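Local coordinates for mandelate racemase/muconate lactonizing enzyme, C-terminal domain protein (Paracoccus denitrificans, PDB 3N4E) that probably acts as a magnesium-dependent hydro-lyase of the enolase superfamily, binding a divalent metal ion in its barrel domain, at the calcium ion site. Numbering follows the deposited sequence.

The calcium ion site. Residues 160, 162, 197, 199, 221, 223-224, 249, 269, 298. With CA (calcium ion), chain B.
Glu223 OE1, the carboxylate oxygen turned away from the metal, is gripped by at least three donors. Lys160 NZ forms a salt bridge, 2.8 Å to Glu223 OE1, meeting the oxygen's syn lone pair. NE1 of Trp221 meets the anti lone pair of OE1, which lies at the ring edge, nearly in the indole plane, with an almost straight bond (168° at H). Gln269 NE2 comes from above the carboxylate plane, 3.0 Å from Glu223 OE1. These bonds from different sides should fix the carboxylate's rotation, and the extended Glu223 side chain, CG anti to the backbone N (chi1 -178°), presents OE2 to the calcium ion at 2.3 Å.

The same division of labour recurs in Asp197: OD2 binds calcium at 2.2 Å, while OD1 receives the backbone N of Asn199 from above the carboxylate plane and pairs with water 2. That water, itself a metal ligand, also lies 2.6 Å from Glu224 OE1, a second-shell acid that probably helps to position it. Glu249 reaches in through OE2 at 2.3 Å; its OE1, at 3.0 Å from calcium, is at most a loose ligand. The longer-bonded waters 1 and 3 bring the modelled shell to a distorted six; weak ligands may be unseen. Three metal-bound carboxylates would concentrate negative charge, which the cation and Lys160 would help to offset.

Asp197, Glu223 and Glu249 form the enolase superfamily's acidic metal triad, which normally holds magnesium, so the calcium may come from crystallisation. Strands 194-197 and 221-223 of the barrel domain end at the first two, whereas Glu249 lies in the loop after strand 244-246.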
# COMPACT_ATOMS: atom_id res chain seq x y z
N LYS A 160 -13.38 32.25 11.18
CA LYS A 160 -13.17 31.61 9.88
C LYS A 160 -13.64 32.54 8.75
O LYS A 160 -14.80 32.95 8.71
CB LYS A 160 -13.88 30.27 9.81
CG LYS A 160 -13.71 29.53 8.48
CD LYS A 160 -14.36 28.17 8.48
CE LYS A 160 -15.85 28.23 8.16
NZ LYS A 160 -16.52 26.95 8.54
N ARG A 162 -14.42 32.88 4.87
CA ARG A 162 -14.79 32.00 3.76
C ARG A 162 -14.81 32.79 2.47
O ARG A 162 -15.05 33.99 2.48
CB ARG A 162 -16.16 31.35 3.99
CG ARG A 162 -16.50 30.92 5.43
CD ARG A 162 -17.75 30.05 5.47
NE ARG A 162 -18.80 30.65 4.65
CZ ARG A 162 -19.72 31.50 5.10
NH1 ARG A 162 -19.75 31.83 6.39
NH2 ARG A 162 -20.61 32.02 4.25
N ASP A 197 -11.50 29.26 4.67
CA ASP A 197 -12.41 28.39 3.97
C ASP A 197 -12.33 28.73 2.49
O ASP A 197 -12.87 29.74 2.04
CB ASP A 197 -13.84 28.52 4.51
CG ASP A 197 -14.80 27.52 3.87
OD1 ASP A 197 -14.46 26.86 2.86
OD2 ASP A 197 -15.93 27.39 4.38
N ASN A 199 -13.70 27.21 0.09
CA ASN A 199 -14.93 26.84 -0.62
C ASN A 199 -14.67 26.24 -1.98
O ASN A 199 -15.20 26.73 -2.99
CB ASN A 199 -15.85 28.06 -0.81
CG ASN A 199 -16.49 28.52 0.48
OD1 ASN A 199 -16.21 29.62 0.95
ND2 ASN A 199 -17.37 27.68 1.06
N TRP A 221 -6.94 25.99 10.72
CA TRP A 221 -7.44 25.01 9.74
C TRP A 221 -7.75 25.60 8.38
O TRP A 221 -7.89 26.81 8.24
CB TRP A 221 -8.62 24.20 10.29
CG TRP A 221 -9.98 24.86 10.25
CD1 TRP A 221 -10.94 24.67 9.30
CD2 TRP A 221 -10.54 25.77 11.21
NE1 TRP A 221 -12.06 25.39 9.61
CE2 TRP A 221 -11.84 26.08 10.77
CE3 TRP A 221 -10.06 26.35 12.39
CZ2 TRP A 221 -12.69 26.95 11.48
CZ3 TRP A 221 -10.91 27.20 13.10
CH2 TRP A 221 -12.20 27.50 12.64
N GLU A 223 -10.21 24.90 5.14
CA GLU A 223 -11.48 24.22 4.89
C GLU A 223 -11.76 24.11 3.39
O GLU A 223 -11.62 25.08 2.65
CB GLU A 223 -12.61 24.95 5.64
CG GLU A 223 -14.01 24.34 5.52
CD GLU A 223 -15.01 24.90 6.56
OE1 GLU A 223 -14.66 25.01 7.76
OE2 GLU A 223 -16.16 25.23 6.16
N GLU A 224 -12.14 22.90 2.97
CA GLU A 224 -12.43 22.58 1.57
C GLU A 224 -11.46 23.21 0.56
O GLU A 224 -11.86 24.02 -0.28
CB GLU A 224 -13.90 22.93 1.23
CG GLU A 224 -14.93 22.01 1.91
CD GLU A 224 -16.26 21.97 1.18
OE1 GLU A 224 -16.99 22.99 1.19
OE2 GLU A 224 -16.60 20.91 0.60
N GLU A 249 -18.76 18.99 4.82
CA GLU A 249 -20.03 19.70 4.74
C GLU A 249 -20.84 19.24 3.54
O GLU A 249 -22.06 19.27 3.58
CB GLU A 249 -19.86 21.22 4.78
CG GLU A 249 -19.24 21.87 3.54
CD GLU A 249 -18.93 23.35 3.77
OE1 GLU A 249 -19.56 24.22 3.13
OE2 GLU A 249 -18.06 23.65 4.61
N GLN A 269 -16.72 17.60 8.93
CA GLN A 269 -17.71 18.64 9.17
C GLN A 269 -19.09 18.36 8.56
O GLN A 269 -19.66 19.23 7.88
CB GLN A 269 -17.16 19.96 8.60
CG GLN A 269 -15.69 20.22 8.95
CD GLN A 269 -15.23 21.56 8.46
OE1 GLN A 269 -14.88 21.73 7.30
NE2 GLN A 269 -15.25 22.54 9.35
N HIS A 298 -20.55 21.48 10.25
CA HIS A 298 -20.96 22.66 9.52
C HIS A 298 -22.39 23.00 9.93
O HIS A 298 -23.22 22.10 10.10
CB HIS A 298 -20.87 22.37 8.02
CG HIS A 298 -21.46 23.43 7.14
ND1 HIS A 298 -22.80 23.46 6.81
CD2 HIS A 298 -20.90 24.47 6.49
CE1 HIS A 298 -23.04 24.48 6.02
NE2 HIS A 298 -21.90 25.11 5.80
CA CA B . -17.58 25.90 4.54
O HOH W 1 -19.77 27.37 3.58
O HOH W 2 -16.36 24.89 2.89
O HOH W 3 -19.16 27.03 6.37